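Local coordinates for protein Rik1-associated factor 1 (Schizosaccharomyces pombe, PDB 4O9D) that serves in the Clr4 methyltransferase complex, which contributes to establishing heterochromatin by methylating histone H3, this chain being its WD-repeat beta-propeller part, at residues 18-30 and 413-423. Sequence-based numbering, arbitrary orientation.
Sequences FFLKPWKHFNETS and GNKFGEFRIIE
W23 O accepts from G417 N at 2.7 Å and G417 O from H25 N at 3.0 Å, a single parallel bridge by which the C-terminal tail runs along strand 21-26, an outer strand of a WD-propeller blade. A classic beta bulge sets W23 and K24 together opposite M405. Beyond the bridge, a water accepts a hydrogen bond from F419 N and donates one to H25 O. The amine of K24 reaches E418 O at 2.8 Å, while R420 NH1 donates to the same oxygen from the opposite face of its carbonyl plane; E70 pairs with K24 and probably eases the closeness of the two cations. A lysine suits this place because its chain is also greasy: with CG anti to the carbonyl carbon (chi1 -61°), it lays CG over one face of F419, 3.9 Å from the ring centroid. A methionine here would probably leave E70 without this salt bridge and E418 O with one donor fewer. F419 turns its edge toward the face of the W23 six-membered ring, planes at 82°, and also touches I72 of strand 71-74. P22, rigid, sets CB over one face of F416. Farthest along, I421 CD1 rests 3.5 Å from E28 CG.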
loop_
_atom_site.group_PDB
_atom_site.type_symbol
_atom_site.label_atom_id
_atom_site.label_comp_id
_atom_site.label_asym_id
_atom_site.label_seq_id
_atom_site.Cartn_x
_atom_site.Cartn_y
_atom_site.Cartn_z
ATOM N N PHE A 18 15.943 -9.898 12.472
ATOM C CA PHE A 18 17.190 -9.736 13.220
ATOM C C PHE A 18 18.409 -9.864 12.294
ATOM O O PHE A 18 19.485 -9.320 12.581
ATOM C CB PHE A 18 17.286 -10.771 14.345
ATOM C CG PHE A 18 16.152 -10.709 15.325
ATOM C CD1 PHE A 18 15.803 -9.510 15.926
ATOM C CD2 PHE A 18 15.429 -11.852 15.642
ATOM C CE1 PHE A 18 14.755 -9.449 16.833
ATOM C CE2 PHE A 18 14.377 -11.803 16.554
ATOM C CZ PHE A 18 14.047 -10.600 17.158
ATOM N N PHE A 19 18.237 -10.572 11.181
ATOM C CA PHE A 19 19.362 -10.894 10.298
ATOM C C PHE A 19 19.522 -9.918 9.147
ATOM O O PHE A 19 20.510 -9.974 8.426
ATOM C CB PHE A 19 19.215 -12.313 9.759
ATOM C CG PHE A 19 19.204 -13.350 10.837
ATOM C CD1 PHE A 19 20.285 -13.462 11.705
ATOM C CD2 PHE A 19 18.119 -14.195 11.009
ATOM C CE1 PHE A 19 20.289 -14.398 12.718
ATOM C CE2 PHE A 19 18.117 -15.146 12.029
ATOM C CZ PHE A 19 19.205 -15.242 12.881
ATOM N N LEU A 20 18.546 -9.031 8.979
ATOM C CA LEU A 20 18.612 -7.996 7.959
ATOM C C LEU A 20 19.672 -6.963 8.347
ATOM O O LEU A 20 19.656 -6.410 9.452
ATOM C CB LEU A 20 17.229 -7.340 7.775
ATOM C CG LEU A 20 16.157 -8.238 7.108
ATOM C CD1 LEU A 20 14.744 -7.646 7.176
ATOM C CD2 LEU A 20 16.525 -8.513 5.663
ATOM N N LYS A 21 20.615 -6.714 7.446
ATOM C CA LYS A 21 21.632 -5.700 7.709
ATOM C C LYS A 21 21.549 -4.596 6.658
ATOM O O LYS A 21 21.091 -4.826 5.549
ATOM C CB LYS A 21 23.024 -6.332 7.715
ATOM C CG LYS A 21 23.227 -7.398 8.795
ATOM C CD LYS A 21 23.011 -6.841 10.212
ATOM C CE LYS A 21 23.101 -7.933 11.278
ATOM N NZ LYS A 21 22.296 -7.621 12.513
ATOM N N PRO A 22 21.985 -3.383 7.009
ATOM C CA PRO A 22 21.978 -2.322 5.998
ATOM C C PRO A 22 22.643 -2.785 4.715
ATOM O O PRO A 22 23.630 -3.524 4.758
ATOM C CB PRO A 22 22.789 -1.196 6.651
ATOM C CG PRO A 22 23.458 -1.814 7.817
ATOM C CD PRO A 22 22.611 -2.948 8.264
ATOM N N TRP A 23 22.089 -2.370 3.581
ATOM C CA TRP A 23 22.579 -2.817 2.299
ATOM C C TRP A 23 22.776 -1.647 1.353
ATOM O O TRP A 23 23.887 -1.395 0.902
ATOM C CB TRP A 23 21.611 -3.824 1.681
ATOM C CG TRP A 23 22.112 -4.348 0.405
ATOM C CD1 TRP A 23 23.381 -4.794 0.150
ATOM C CD2 TRP A 23 21.378 -4.498 -0.815
ATOM N NE1 TRP A 23 23.480 -5.206 -1.154
ATOM C CE2 TRP A 23 22.265 -5.036 -1.769
ATOM C CE3 TRP A 23 20.056 -4.225 -1.196
ATOM C CZ2 TRP A 23 21.874 -5.315 -3.080
ATOM C CZ3 TRP A 23 19.670 -4.502 -2.499
ATOM C CH2 TRP A 23 20.581 -5.039 -3.426
ATOM N N LYS A 24 21.693 -0.941 1.035
ATOM C CA LYS A 24 21.780 0.192 0.136
ATOM C C LYS A 24 21.001 1.350 0.680
ATOM O O LYS A 24 19.941 1.181 1.277
ATOM C CB LYS A 24 21.228 -0.157 -1.245
ATOM C CG LYS A 24 21.960 -1.267 -1.946
ATOM C CD LYS A 24 23.334 -0.835 -2.382
ATOM C CE LYS A 24 23.984 -1.898 -3.246
ATOM N NZ LYS A 24 25.407 -1.563 -3.547
ATOM N N HIS A 25 21.533 2.538 0.457
ATOM C CA HIS A 25 20.830 3.764 0.753
ATOM C C HIS A 25 20.750 4.578 -0.527
ATOM O O HIS A 25 21.688 4.588 -1.331
ATOM C CB HIS A 25 21.548 4.597 1.812
ATOM C CG HIS A 25 21.114 6.026 1.805
ATOM N ND1 HIS A 25 20.000 6.464 2.487
ATOM C CD2 HIS A 25 21.604 7.106 1.149
ATOM C CE1 HIS A 25 19.831 7.756 2.269
ATOM N NE2 HIS A 25 20.794 8.172 1.463
ATOM N N PHE A 26 19.636 5.279 -0.698
ATOM C CA PHE A 26 19.365 6.010 -1.923
ATOM C C PHE A 26 18.572 7.282 -1.619
ATOM O O PHE A 26 17.629 7.252 -0.828
ATOM C CB PHE A 26 18.580 5.078 -2.867
ATOM C CG PHE A 26 18.140 5.717 -4.155
ATOM C CD1 PHE A 26 19.011 5.804 -5.236
ATOM C CD2 PHE A 26 16.837 6.176 -4.312
ATOM C CE1 PHE A 26 18.601 6.375 -6.440
ATOM C CE2 PHE A 26 16.422 6.754 -5.513
ATOM C CZ PHE A 26 17.303 6.850 -6.574
ATOM N N ASN A 27 18.966 8.396 -2.236
ATOM C CA ASN A 27 18.209 9.651 -2.171
ATOM C C ASN A 27 18.520 10.517 -3.384
ATOM O O ASN A 27 19.342 11.429 -3.305
ATOM C CB ASN A 27 18.531 10.471 -0.905
ATOM C CG ASN A 27 17.619 11.716 -0.756
ATOM O OD1 ASN A 27 17.038 12.197 -1.739
ATOM N ND2 ASN A 27 17.488 12.226 0.469
ATOM N N GLU A 28 17.882 10.214 -4.504
ATOM C CA GLU A 28 17.921 11.073 -5.684
ATOM C C GLU A 28 16.525 11.559 -5.831
ATOM O O GLU A 28 16.113 12.093 -6.865
ATOM C CB GLU A 28 18.296 10.270 -6.914
ATOM C CG GLU A 28 19.684 9.697 -6.797
ATOM C CD GLU A 28 20.694 10.768 -6.457
ATOM O OE1 GLU A 28 20.575 11.882 -7.024
ATOM O OE2 GLU A 28 21.585 10.503 -5.614
ATOM N N THR A 29 15.798 11.358 -4.747
ATOM C CA THR A 29 14.369 11.376 -4.774
ATOM C C THR A 29 13.871 12.786 -4.786
ATOM O O THR A 29 14.194 13.579 -3.894
ATOM C CB THR A 29 13.805 10.651 -3.550
ATOM O OG1 THR A 29 14.085 9.253 -3.661
ATOM C CG2 THR A 29 12.309 10.866 -3.443
ATOM N N SER A 30 13.107 13.096 -5.828
ATOM C CA SER A 30 12.226 14.242 -5.801
ATOM C C SER A 30 10.978 13.785 -5.054
ATOM O O SER A 30 10.303 12.844 -5.486
ATOM C CB SER A 30 11.885 14.687 -7.221
ATOM O OG SER A 30 11.362 13.619 -7.989
ATOM N N GLY A 413 26.275 -4.768 5.471
ATOM C CA GLY A 413 26.341 -5.651 6.627
ATOM C C GLY A 413 26.776 -4.877 7.855
ATOM O O GLY A 413 26.616 -5.313 9.001
ATOM N N ASN A 414 27.360 -3.715 7.604
ATOM C CA ASN A 414 27.630 -2.750 8.650
ATOM C C ASN A 414 27.175 -1.390 8.136
ATOM O O ASN A 414 26.550 -0.612 8.859
ATOM C CB ASN A 414 29.126 -2.733 9.000
ATOM C CG ASN A 414 29.676 -4.123 9.325
ATOM O OD1 ASN A 414 29.018 -4.930 9.982
ATOM N ND2 ASN A 414 30.894 -4.402 8.865
ATOM N N LYS A 415 27.469 -1.124 6.867
ATOM C CA LYS A 415 27.162 0.167 6.272
ATOM C C LYS A 415 26.353 0.023 4.987
ATOM O O LYS A 415 26.309 -1.046 4.381
ATOM C CB LYS A 415 28.451 0.935 5.984
ATOM C CG LYS A 415 29.535 0.110 5.291
ATOM C CD LYS A 415 30.727 0.981 4.885
ATOM C CE LYS A 415 31.391 1.639 6.091
ATOM N NZ LYS A 415 31.887 3.022 5.805
ATOM N N PHE A 416 25.728 1.119 4.577
ATOM C CA PHE A 416 24.956 1.140 3.339
ATOM C C PHE A 416 25.841 1.429 2.128
ATOM O O PHE A 416 26.691 2.321 2.169
ATOM C CB PHE A 416 23.888 2.219 3.404
ATOM C CG PHE A 416 22.839 1.979 4.439
ATOM C CD1 PHE A 416 21.824 1.056 4.213
ATOM C CD2 PHE A 416 22.838 2.703 5.621
ATOM C CE1 PHE A 416 20.832 0.842 5.171
ATOM C CE2 PHE A 416 21.846 2.498 6.585
ATOM C CZ PHE A 416 20.843 1.567 6.353
ATOM N N GLY A 417 25.628 0.671 1.057
ATOM C CA GLY A 417 26.245 0.962 -0.217
ATOM C C GLY A 417 25.319 1.854 -1.015
ATOM O O GLY A 417 24.332 2.391 -0.476
ATOM N N GLU A 418 25.640 2.014 -2.295
ATOM C CA GLU A 418 24.801 2.767 -3.217
ATOM C C GLU A 418 24.458 1.918 -4.415
ATOM O O GLU A 418 25.182 0.974 -4.753
ATOM C CB GLU A 418 25.514 4.024 -3.707
ATOM C CG GLU A 418 25.450 5.195 -2.757
ATOM C CD GLU A 418 26.325 6.353 -3.214
ATOM O OE1 GLU A 418 27.339 6.622 -2.536
ATOM O OE2 GLU A 418 26.010 6.989 -4.255
ATOM N N PHE A 419 23.335 2.255 -5.043
ATOM C CA PHE A 419 23.008 1.740 -6.348
ATOM C C PHE A 419 23.753 2.642 -7.316
ATOM O O PHE A 419 24.091 3.789 -6.980
ATOM C CB PHE A 419 21.489 1.794 -6.606
ATOM C CG PHE A 419 20.710 0.749 -5.849
ATOM C CD1 PHE A 419 20.641 -0.559 -6.316
ATOM C CD2 PHE A 419 20.048 1.073 -4.663
ATOM C CE1 PHE A 419 19.928 -1.543 -5.612
ATOM C CE2 PHE A 419 19.333 0.107 -3.962
ATOM C CZ PHE A 419 19.270 -1.204 -4.447
ATOM N N ARG A 420 24.042 2.132 -8.500
ATOM C CA ARG A 420 24.612 2.977 -9.534
ATOM C C ARG A 420 23.488 3.349 -10.491
ATOM O O ARG A 420 22.797 2.476 -11.010
ATOM C CB ARG A 420 25.761 2.263 -10.247
ATOM C CG ARG A 420 27.074 2.225 -9.420
ATOM C CD ARG A 420 26.961 1.326 -8.185
ATOM N NE ARG A 420 28.252 0.715 -7.846
ATOM C CZ ARG A 420 28.506 0.039 -6.723
ATOM N NH1 ARG A 420 27.567 -0.124 -5.798
ATOM N NH2 ARG A 420 29.712 -0.475 -6.525
ATOM N N ILE A 421 23.289 4.646 -10.680
ATOM C CA ILE A 421 22.241 5.154 -11.562
ATOM C C ILE A 421 22.603 4.963 -13.028
ATOM O O ILE A 421 23.705 5.331 -13.440
ATOM C CB ILE A 421 22.010 6.653 -11.356
ATOM C CG1 ILE A 421 21.516 6.927 -9.935
ATOM C CG2 ILE A 421 21.003 7.172 -12.376
ATOM C CD1 ILE A 421 21.239 8.383 -9.676
ATOM N N ILE A 422 21.680 4.401 -13.810
ATOM C CA ILE A 422 21.942 4.132 -15.222
ATOM C C ILE A 422 20.896 4.847 -16.071
ATOM O O ILE A 422 19.962 5.446 -15.535
ATOM C CB ILE A 422 21.909 2.614 -15.538
ATOM C CG1 ILE A 422 20.581 1.999 -15.099
ATOM C CG2 ILE A 422 23.059 1.876 -14.851
ATOM C CD1 ILE A 422 20.197 0.754 -15.876
ATOM N N GLU A 423 21.051 4.803 -17.391
ATOM C CA GLU A 423 20.015 5.337 -18.282
ATOM C C GLU A 423 19.548 4.291 -19.294
ATOM O O GLU A 423 20.297 3.912 -20.194
ATOM C CB GLU A 423 20.516 6.572 -19.026
ATOM C CG GLU A 423 20.990 7.685 -18.111
ATOM C CD GLU A 423 21.498 8.885 -18.883
ATOM O OE1 GLU A 423 21.956 8.703 -20.032
ATOM O OE2 GLU A 423 21.433 10.011 -18.344
HETATM O O HOH W 1 21.832 4.650 -4.015
#